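Local coordinates for minor capsid protein (Cafeteriavirus-dependent mavirus, PDB 6G42) that forms the pentameric penton of the virophage capsid, its single jelly-roll chains probably closing the fivefold vertices of the shell, at residues Arg62-Lys67 with Asp100-Asp105; Met162-Asn167 with Leu195-Pro200; Thr199-Ile204 with Tyr238-Gln243. All blocks are in the same frame, centred on the assembly; numbering follows the deposited sequence. Where two conformers were deposited one is given.

From the N terminus, strand 49-62 of the jelly-roll runs into Arg62-Lys67, where the chain leaves for an inserted domain with its own sheet of strands 74-79 to 179-181. Contact 1 closes the loop back to Asp100-Asp105, just before helix 106-120. Contact 2 closes the next loop, joining the end of helix 160-165 to Leu195-Pro200, the returning linker. Contact 3 starts on this linker, sharing Thr199 and Pro200, and pairs strand 201-207 with strand 236-239. Contact 1 closes before the others open, contact 3 begins where contact 2 ends, and none nests within or crosses another. They also touch in space: Pro200 packs on Leu65 and Lys67, so outgoing and returning linkers meet where inserted domain and jelly-roll join.

Contact 1 of 3, residues Arg62-Lys67 with Asp100-Asp105; sequences RLPLFK and DGYMYD
Arg62 extends its guanidinium flat over one face of the Tyr104 ring: the planes are 17° apart and Arg62 CZ lies 4.1 Å from the Tyr104 centroid, which meets the criteria for a cation-pi stack. CG anti to the backbone N (chi1 -154°) starts the extended chain, and Asp247 forms a salt bridge with NE. Pro64 takes the opposite face of Tyr104 through CB, 4.3 Å from that ring's centroid, while its CG sits over the face of Tyr102, 3.8 Å from the Tyr102 centroid; the proline is therefore shared by two CH-pi contacts. At Leu65 the backbone engages, its N donating to Met103 O at 3.0 Å, and CD1 reaches the Tyr104 carbonyl. Phe66 N gives the same Met103 O a second bond, at 3.3 Å, and Phe66 O receives Met103 N at 2.9 Å, nearly straight at 173°. Met103 SD approaches Phe66 CD2 obliquely at 3.9 Å, a Met-aromatic contact. Lys67 runs its extended chain past Tyr102 CE1, and NZ makes salt bridges with Asp281, Asp283 and Glu285. Phe66 and Met103 form a single antiparallel bridge; with Leu65 also facing Met103, this is a classic beta bulge, located where the chain leaves the jelly-roll.

Contact 2 of 3, residues Met162-Asn167 with Leu195-Pro200; sequences MRVDFN and LEFLTP
Phe197 presents its ring to Asn167 and Val164, joining the C-terminal end of helix 160-165 to the turn that leads back from the inserted domain to the jelly-roll. Asn167, with CG between the backbone N and the carbonyl carbon (chi1 59°), holds ND2 3.5 Å above the Phe197 ring plane, over the centre; amide and ring planes are 57° apart, so the nitrogen end addresses the face rather than the amide lying flat on it. Val164 CG1 touches the same ring, 3.9 Å from Phe197 CE2, the two side chains crossing at about a right angle. Next to them Leu198 uses one branch: its CD2 meets Asp165 CB at 3.8 Å and also contacts Phe166 CZ.

The acceptors Asp165 OD1 and Phe197 O come as close as 3.5 Å without bonding to each other. Lys60 of the third subunit binds both: its NZ forms a salt bridge with Asp165 OD1 and a hydrogen bond with Phe197 O, and its positive charge would be expected to offset the repulsion. The other carboxylate oxygen, OD2, is bonded to Tyr73 OH.

In the second shell, Leu195 O accepts from both Leu198 N and Thr199 N, which shapes the turn carrying Phe197. Asn167 OD1 bonds Gln246 of the third subunit, while Asn167 ND2 donates to Val164 O at 2.8 Å, 167° at the hydrogen, with that oxygen in the amide plane.

Contact 3 of 3, residues Thr199-Ile204 with Tyr238-Gln243; sequences TPISHI and YKYLQQ
Ile204 and Tyr238 form an antiparallel hydrogen-bonded pair, Ile204 N to Tyr238 O at 2.8 Å and Tyr238 N to Ile204 O at 2.9 Å, beside the non-hydrogen-bonded pair His203-Lys239; Tyr240 N extends the ladder to Ser202 O at 3.0 Å and 170°. Lys239 is bent at chi2 (72°), which sets CD beside the Ser202 carbonyl; further out NZ donates to Ser202 OG at 2.8 Å and weakly to Ser202 O. Gln298 of the third subunit also bonds Ser202 OG, so this polar group lies at a subunit boundary. Tyr240 lies beside the aliphatic branches: Ile201 CG2 approaches Tyr240 CD2 at 3.7 Å, and Ile204 CD1 meets the ring more loosely. Tyr240 OH donates to Gln242 OE1 at 2.7 Å, from above the carbonyl plane. One water donates a second hydrogen bond to the same OE1 and accepts one from Thr199 OG1, whose CB also packs on Gln242 CB at 3.8 Å. Thr199 OG1 in turn accepts from Ile201 N, closing an ST turn at the strand entrance. With Ser202 and His203 both opposite Tyr280 of strand 272-281, a classic beta bulge, the pairing belongs to an antiparallel sheet of the single jelly-roll.

Contact 1 of 3, residues Arg62-Lys67 with Asp100-Asp105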
loop_
_atom_site.group_PDB
_atom_site.type_symbol
_atom_site.label_atom_id
_atom_site.label_comp_id
_atom_site.label_asym_id
_atom_site.label_seq_id
_atom_site.Cartn_x
_atom_site.Cartn_y
_atom_site.Cartn_z
ATOM N N ARG C 62 1.047 19.811 18.162
ATOM C CA ARG C 62 -0.160 19.280 18.808
ATOM C C ARG C 62 -1.400 19.673 18.017
ATOM O O ARG C 62 -1.494 20.797 17.527
ATOM C CB ARG C 62 -0.275 19.792 20.240
ATOM C CG ARG C 62 -1.059 18.853 21.136
ATOM C CD ARG C 62 -1.486 19.512 22.428
ATOM N NE ARG C 62 -2.071 18.541 23.353
ATOM C CZ ARG C 62 -2.703 18.848 24.487
ATOM N NH1 ARG C 62 -2.854 20.119 24.870
ATOM N NH2 ARG C 62 -3.198 17.873 25.250
ATOM N N LEU C 63 -2.344 18.744 17.893
ATOM C CA LEU C 63 -3.599 18.995 17.190
ATOM C C LEU C 63 -4.788 18.487 18.008
ATOM O O LEU C 63 -4.681 17.463 18.685
ATOM C CB LEU C 63 -3.587 18.324 15.818
ATOM C CG LEU C 63 -2.611 18.864 14.766
ATOM C CD1 LEU C 63 -2.630 17.968 13.536
ATOM C CD2 LEU C 63 -2.921 20.302 14.371
ATOM N N PRO C 64 -5.926 19.208 17.955
ATOM C CA PRO C 64 -7.117 18.729 18.651
ATOM C C PRO C 64 -7.788 17.560 17.945
ATOM O O PRO C 64 -7.723 17.446 16.716
ATOM C CB PRO C 64 -8.035 19.952 18.669
ATOM C CG PRO C 64 -7.602 20.781 17.511
ATOM C CD PRO C 64 -6.123 20.559 17.394
ATOM N N LEU C 65 -8.419 16.704 18.741
ATOM C CA LEU C 65 -9.119 15.519 18.256
ATOM C C LEU C 65 -10.646 15.682 18.156
ATOM O O LEU C 65 -11.291 14.954 17.403
ATOM C CB LEU C 65 -8.792 14.327 19.160
ATOM C CG LEU C 65 -7.320 14.024 19.457
ATOM C CD1 LEU C 65 -7.189 12.637 20.065
ATOM C CD2 LEU C 65 -6.443 14.121 18.218
ATOM N N PHE C 66 -11.218 16.620 18.912
ATOM C CA PHE C 66 -12.675 16.800 18.994
ATOM C C PHE C 66 -13.015 18.262 19.307
ATOM O O PHE C 66 -12.220 18.968 19.933
ATOM C CB PHE C 66 -13.256 15.867 20.062
ATOM C CG PHE C 66 -14.759 15.776 20.047
ATOM C CD1 PHE C 66 -15.417 15.071 19.046
ATOM C CD2 PHE C 66 -15.523 16.382 21.042
ATOM C CE1 PHE C 66 -16.808 14.979 19.030
ATOM C CE2 PHE C 66 -16.914 16.288 21.035
ATOM C CZ PHE C 66 -17.556 15.587 20.026
ATOM N N LYS C 67 -14.192 18.703 18.859
ATOM C CA LYS C 67 -14.653 20.087 19.025
ATOM C C LYS C 67 -16.157 20.089 19.311
ATOM O O LYS C 67 -16.952 20.180 18.378
ATOM C CB LYS C 67 -14.354 20.888 17.758
ATOM C CG LYS C 67 -14.704 22.368 17.829
ATOM C CD LYS C 67 -14.538 23.015 16.468
ATOM C CE LYS C 67 -14.547 24.525 16.550
ATOM N NZ LYS C 67 -14.097 25.114 15.262
ATOM N N ASP C 100 -9.842 27.298 23.821
ATOM C CA ASP C 100 -10.278 27.499 22.426
ATOM C C ASP C 100 -11.511 26.682 21.982
ATOM O O ASP C 100 -12.019 26.904 20.878
ATOM C CB ASP C 100 -9.102 27.257 21.455
ATOM C CG ASP C 100 -8.060 28.381 21.486
ATOM O OD1 ASP C 100 -8.444 29.570 21.520
ATOM O OD2 ASP C 100 -6.846 28.078 21.458
ATOM N N GLY C 101 -11.985 25.759 22.820
ATOM C CA GLY C 101 -13.188 24.953 22.529
ATOM C C GLY C 101 -12.953 23.509 22.084
ATOM O O GLY C 101 -13.859 22.879 21.536
ATOM N N TYR C 102 -11.751 22.984 22.348
ATOM C CA TYR C 102 -11.300 21.682 21.838
ATOM C C TYR C 102 -11.019 20.676 22.955
ATOM O O TYR C 102 -10.778 21.059 24.099
ATOM C CB TYR C 102 -10.006 21.845 21.037
ATOM C CG TYR C 102 -10.114 22.635 19.745
ATOM C CD1 TYR C 102 -10.828 22.140 18.651
ATOM C CD2 TYR C 102 -9.463 23.860 19.604
ATOM C CE1 TYR C 102 -10.911 22.859 17.468
ATOM C CE2 TYR C 102 -9.540 24.584 18.427
ATOM C CZ TYR C 102 -10.260 24.083 17.362
ATOM O OH TYR C 102 -10.323 24.817 16.198
ATOM N N MET C 103 -11.048 19.394 22.591
ATOM C CA MET C 103 -10.562 18.293 23.434
ATOM C C MET C 103 -9.472 17.544 22.666
ATOM O O MET C 103 -9.382 17.655 21.445
ATOM C CB MET C 103 -11.699 17.347 23.810
ATOM C CG MET C 103 -12.744 17.975 24.718
ATOM S SD MET C 103 -14.314 17.084 24.727
ATOM C CE MET C 103 -13.798 15.516 25.432
ATOM N N TYR C 104 -8.658 16.782 23.391
ATOM C CA TYR C 104 -7.412 16.218 22.850
ATOM C C TYR C 104 -7.227 14.704 23.056
ATOM O O TYR C 104 -6.134 14.177 22.847
ATOM C CB TYR C 104 -6.224 16.997 23.435
ATOM C CG TYR C 104 -6.167 18.433 22.957
ATOM C CD1 TYR C 104 -6.933 19.430 23.568
ATOM C CD2 TYR C 104 -5.361 18.796 21.875
ATOM C CE1 TYR C 104 -6.891 20.744 23.116
ATOM C CE2 TYR C 104 -5.316 20.106 21.416
ATOM C CZ TYR C 104 -6.078 21.076 22.041
ATOM O OH TYR C 104 -6.027 22.375 21.576
ATOM N N ASP C 105 -8.299 14.003 23.412
ATOM C CA ASP C 105 -8.231 12.579 23.744
ATOM C C ASP C 105 -9.620 11.952 23.580
ATOM O O ASP C 105 -10.588 12.414 24.185
ATOM C CB ASP C 105 -7.728 12.411 25.183
ATOM C CG ASP C 105 -7.316 10.983 25.509
ATOM O OD1 ASP C 105 -8.001 10.020 25.091
ATOM O OD2 ASP C 105 -6.299 10.824 26.212
#

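Contact 2 of 3, residues Met162-Asn167 with Leu195-Pro200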
loop_
_atom_site.group_PDB
_atom_site.type_symbol
_atom_site.label_atom_id
_atom_site.label_comp_id
_atom_site.label_asym_id
_atom_site.label_seq_id
_atom_site.Cartn_x
_atom_site.Cartn_y
_atom_site.Cartn_z
ATOM N N MET C 162 -25.464 11.582 17.270
ATOM C CA MET C 162 -24.791 10.399 17.828
ATOM C C MET C 162 -24.820 9.228 16.843
ATOM O O MET C 162 -23.801 8.594 16.593
ATOM C CB MET C 162 -25.452 9.974 19.144
ATOM C CG MET C 162 -25.138 10.878 20.328
ATOM S SD MET C 162 -23.551 10.503 21.091
ATOM C CE MET C 162 -23.961 9.010 21.986
ATOM N N ARG C 163 -26.003 8.956 16.302
ATOM C CA ARG C 163 -26.204 7.939 15.265
ATOM C C ARG C 163 -25.150 8.030 14.160
ATOM O O ARG C 163 -24.488 7.046 13.846
ATOM C CB ARG C 163 -27.610 8.097 14.670
ATOM C CG ARG C 163 -27.926 7.280 13.420
ATOM C CD ARG C 163 -28.046 5.805 13.726
ATOM N NE ARG C 163 -28.653 5.083 12.605
ATOM C CZ ARG C 163 -27.992 4.448 11.638
ATOM N NH1 ARG C 163 -26.655 4.412 11.602
ATOM N NH2 ARG C 163 -28.683 3.832 10.683
ATOM N N VAL C 164 -25.000 9.219 13.584
ATOM C CA VAL C 164 -24.094 9.424 12.453
ATOM C C VAL C 164 -22.632 9.230 12.867
ATOM O O VAL C 164 -21.900 8.465 12.227
ATOM C CB VAL C 164 -24.319 10.801 11.769
ATOM C CG1 VAL C 164 -23.292 11.056 10.672
ATOM C CG2 VAL C 164 -25.706 10.861 11.150
ATOM N N ASP C 165 -22.214 9.904 13.936
ATOM C CA ASP C 165 -20.807 9.871 14.359
ATOM C C ASP C 165 -20.366 8.552 15.001
ATOM O O ASP C 165 -19.167 8.275 15.049
ATOM C CB ASP C 165 -20.490 11.059 15.269
ATOM C CG ASP C 165 -20.484 12.391 14.520
ATOM O OD1 ASP C 165 -20.701 12.419 13.285
ATOM O OD2 ASP C 165 -20.255 13.428 15.171
ATOM N N PHE C 166 -21.315 7.746 15.474
ATOM C CA PHE C 166 -21.027 6.377 15.950
ATOM C C PHE C 166 -21.855 5.347 15.161
ATOM O O PHE C 166 -22.458 4.436 15.725
ATOM C CB PHE C 166 -21.261 6.274 17.461
ATOM C CG PHE C 166 -20.488 7.290 18.262
ATOM C CD1 PHE C 166 -21.014 8.552 18.509
ATOM C CD2 PHE C 166 -19.226 6.995 18.753
ATOM C CE1 PHE C 166 -20.302 9.494 19.235
ATOM C CE2 PHE C 166 -18.514 7.933 19.488
ATOM C CZ PHE C 166 -19.053 9.184 19.729
ATOM N N ASN C 167 -21.828 5.508 13.838
ATOM C CA ASN C 167 -22.647 4.740 12.878
ATOM C C ASN C 167 -22.408 3.232 12.805
ATOM O O ASN C 167 -23.319 2.484 12.456
ATOM C CB ASN C 167 -22.496 5.326 11.469
ATOM C CG ASN C 167 -21.058 5.313 10.971
ATOM O OD1 ASN C 167 -20.564 4.290 10.503
ATOM N ND2 ASN C 167 -20.389 6.457 11.050
ATOM N N LEU C 195 -13.333 7.536 13.929
ATOM C CA LEU C 195 -12.589 8.715 14.359
ATOM C C LEU C 195 -12.573 9.803 13.274
ATOM O O LEU C 195 -12.483 10.986 13.584
ATOM C CB LEU C 195 -11.160 8.330 14.756
ATOM C CG LEU C 195 -10.970 7.215 15.799
ATOM C CD1 LEU C 195 -9.495 7.051 16.143
ATOM C CD2 LEU C 195 -11.784 7.479 17.061
ATOM N N GLU C 196 -12.667 9.397 12.011
ATOM C CA GLU C 196 -12.841 10.322 10.874
ATOM C C GLU C 196 -14.094 11.214 10.970
ATOM O O GLU C 196 -14.092 12.324 10.449
ATOM C CB GLU C 196 -12.832 9.547 9.540
ATOM C CG GLU C 196 -13.988 8.572 9.354
ATOM C CD GLU C 196 -13.865 7.697 8.117
ATOM O OE1 GLU C 196 -13.457 8.206 7.053
ATOM O OE2 GLU C 196 -14.209 6.498 8.196
ATOM N N PHE C 197 -15.149 10.713 11.621
ATOM C CA PHE C 197 -16.402 11.470 11.884
ATOM C C PHE C 197 -16.340 12.422 13.086
ATOM O O PHE C 197 -17.270 13.205 13.298
ATOM C CB PHE C 197 -17.572 10.499 12.129
ATOM C CG PHE C 197 -18.130 9.878 10.879
ATOM C CD1 PHE C 197 -17.433 8.872 10.217
ATOM C CD2 PHE C 197 -19.370 10.277 10.378
ATOM C CE1 PHE C 197 -17.943 8.293 9.068
ATOM C CE2 PHE C 197 -19.886 9.703 9.228
ATOM C CZ PHE C 197 -19.171 8.710 8.571
ATOM N N LEU C 198 -15.279 12.315 13.885
ATOM C CA LEU C 198 -15.106 13.086 15.121
ATOM C C LEU C 198 -14.086 14.224 15.012
ATOM O O LEU C 198 -14.250 15.268 15.648
ATOM C CB LEU C 198 -14.699 12.134 16.256
ATOM C CG LEU C 198 -15.609 10.917 16.515
ATOM C CD1 LEU C 198 -15.100 10.102 17.694
ATOM C CD2 LEU C 198 -17.055 11.313 16.769
ATOM N N THR C 199 -13.024 14.017 14.238
ATOM C CA THR C 199 -11.991 15.043 14.065
ATOM C C THR C 199 -12.557 16.345 13.476
ATOM O O THR C 199 -13.231 16.321 12.439
ATOM C CB THR C 199 -10.782 14.561 13.217
ATOM O OG1 THR C 199 -9.841 15.634 13.082
ATOM C CG2 THR C 199 -11.185 14.082 11.812
ATOM N N PRO C 200 -12.286 17.486 14.137
ATOM C CA PRO C 200 -12.719 18.762 13.599
ATOM C C PRO C 200 -11.791 19.308 12.516
ATOM O O PRO C 200 -12.139 20.301 11.881
ATOM C CB PRO C 200 -12.670 19.671 14.823
ATOM C CG PRO C 200 -11.514 19.152 15.599
ATOM C CD PRO C 200 -11.525 17.664 15.390
#

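Contact 3 of 3, residues Thr199-Ile204 with Tyr238-Gln243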
loop_
_atom_site.group_PDB
_atom_site.type_symbol
_atom_site.label_atom_id
_atom_site.label_comp_id
_atom_site.label_asym_id
_atom_site.label_seq_id
_atom_site.Cartn_x
_atom_site.Cartn_y
_atom_site.Cartn_z
ATOM N N THR C 199 -13.024 14.017 14.238
ATOM C CA THR C 199 -11.991 15.043 14.065
ATOM C C THR C 199 -12.557 16.345 13.476
ATOM O O THR C 199 -13.231 16.321 12.439
ATOM C CB THR C 199 -10.782 14.561 13.217
ATOM O OG1 THR C 199 -9.841 15.634 13.082
ATOM C CG2 THR C 199 -11.185 14.082 11.812
ATOM N N PRO C 200 -12.286 17.486 14.137
ATOM C CA PRO C 200 -12.719 18.762 13.599
ATOM C C PRO C 200 -11.791 19.308 12.516
ATOM O O PRO C 200 -12.139 20.301 11.881
ATOM C CB PRO C 200 -12.670 19.671 14.823
ATOM C CG PRO C 200 -11.514 19.152 15.599
ATOM C CD PRO C 200 -11.525 17.664 15.390
ATOM N N ILE C 201 -10.635 18.673 12.309
ATOM C CA ILE C 201 -9.599 19.199 11.428
ATOM C C ILE C 201 -9.758 18.658 10.012
ATOM O O ILE C 201 -9.738 17.441 9.798
ATOM C CB ILE C 201 -8.198 18.874 11.978
ATOM C CG1 ILE C 201 -8.095 19.430 13.402
ATOM C CG2 ILE C 201 -7.106 19.452 11.070
ATOM C CD1 ILE C 201 -6.778 19.207 14.089
ATOM N N SER C 202 -9.887 19.583 9.061
ATOM C CA SER C 202 -10.090 19.267 7.646
ATOM C C SER C 202 -8.808 19.414 6.827
ATOM O O SER C 202 -8.318 18.437 6.262
ATOM C CB SER C 202 -11.179 20.165 7.065
ATOM O OG SER C 202 -11.223 20.072 5.651
ATOM N N HIS C 203 -8.283 20.637 6.784
ATOM C CA HIS C 203 -7.121 20.994 5.961
ATOM C C HIS C 203 -6.089 21.769 6.781
ATOM O O HIS C 203 -6.428 22.360 7.806
ATOM C CB HIS C 203 -7.557 21.861 4.774
ATOM C CG HIS C 203 -8.035 21.087 3.581
ATOM N ND1 HIS C 203 -9.357 20.745 3.389
ATOM C CD2 HIS C 203 -7.368 20.623 2.498
ATOM C CE1 HIS C 203 -9.479 20.091 2.247
ATOM N NE2 HIS C 203 -8.287 20.002 1.688
ATOM N N ILE C 204 -4.834 21.734 6.327
ATOM C CA ILE C 204 -3.748 22.566 6.865
ATOM C C ILE C 204 -3.137 23.249 5.650
ATOM O O ILE C 204 -2.743 22.587 4.689
ATOM C CB ILE C 204 -2.659 21.742 7.592
ATOM C CG1 ILE C 204 -3.236 21.078 8.851
ATOM C CG2 ILE C 204 -1.469 22.628 7.968
ATOM C CD1 ILE C 204 -2.329 20.047 9.489
ATOM N N TYR C 238 -2.974 20.801 2.440
ATOM C CA TYR C 238 -2.762 19.451 2.946
ATOM C C TYR C 238 -4.059 18.997 3.598
ATOM O O TYR C 238 -4.517 19.617 4.546
ATOM C CB TYR C 238 -1.619 19.425 3.958
ATOM C CG TYR C 238 -1.353 18.066 4.551
ATOM C CD1 TYR C 238 -0.520 17.159 3.907
ATOM C CD2 TYR C 238 -1.931 17.685 5.758
ATOM C CE1 TYR C 238 -0.271 15.908 4.449
ATOM C CE2 TYR C 238 -1.690 16.434 6.305
ATOM C CZ TYR C 238 -0.857 15.550 5.647
ATOM O OH TYR C 238 -0.609 14.308 6.178
ATOM N N LYS C 239 -4.652 17.933 3.071
ATOM C CA LYS C 239 -5.792 17.292 3.709
ATOM C C LYS C 239 -5.311 16.482 4.905
ATOM O O LYS C 239 -4.393 15.678 4.775
ATOM C CB LYS C 239 -6.512 16.368 2.728
ATOM C CG LYS C 239 -7.822 15.788 3.253
ATOM C CD LYS C 239 -8.896 16.857 3.317
ATOM C CE LYS C 239 -10.122 16.413 4.082
ATOM N NZ LYS C 239 -11.006 17.589 4.290
ATOM N N TYR C 240 -5.943 16.689 6.057
ATOM C CA TYR C 240 -5.603 15.960 7.275
ATOM C C TYR C 240 -6.614 14.846 7.556
ATOM O O TYR C 240 -7.806 14.994 7.294
ATOM C CB TYR C 240 -5.516 16.923 8.456
ATOM C CG TYR C 240 -5.089 16.255 9.739
ATOM C CD1 TYR C 240 -3.758 15.904 9.959
ATOM C CD2 TYR C 240 -6.024 15.950 10.730
ATOM C CE1 TYR C 240 -3.367 15.274 11.137
ATOM C CE2 TYR C 240 -5.647 15.323 11.902
ATOM C CZ TYR C 240 -4.320 14.984 12.105
ATOM O OH TYR C 240 -3.960 14.363 13.276
ATOM N N LEU C 241 -6.110 13.730 8.075
ATOM C CA LEU C 241 -6.933 12.599 8.509
ATOM C C LEU C 241 -6.442 12.121 9.881
ATOM O O LEU C 241 -5.243 11.913 10.074
ATOM C CB LEU C 241 -6.837 11.460 7.499
ATOM C CG LEU C 241 -7.237 11.793 6.059
ATOM C CD1 LEU C 241 -6.776 10.691 5.114
ATOM C CD2 LEU C 241 -8.738 12.013 5.938
ATOM N N GLN C 242 -7.368 11.950 10.822
ATOM C CA GLN C 242 -7.035 11.451 12.150
ATOM C C GLN C 242 -7.026 9.922 12.124
ATOM O O GLN C 242 -8.078 9.289 11.993
ATOM C CB GLN C 242 -8.023 11.981 13.189
ATOM C CG GLN C 242 -7.596 11.782 14.640
ATOM C CD GLN C 242 -6.318 12.530 15.011
ATOM O OE1 GLN C 242 -6.150 13.708 14.675
ATOM N NE2 GLN C 242 -5.413 11.849 15.723
ATOM N N GLN C 243 -5.828 9.347 12.248
ATOM C CA GLN C 243 -5.598 7.897 12.126
ATOM C C GLN C 243 -5.825 7.121 13.427
ATOM O O GLN C 243 -6.214 5.954 13.399
ATOM C CB GLN C 243 -4.161 7.641 11.659
ATOM C CG GLN C 243 -3.820 8.214 10.288
ATOM C CD GLN C 243 -4.363 7.402 9.121
ATOM O OE1 GLN C 243 -4.767 6.244 9.280
ATOM N NE2 GLN C 243 -4.362 8.005 7.931
HETATM O O HOH W 1 -7.988 15.548 14.933
#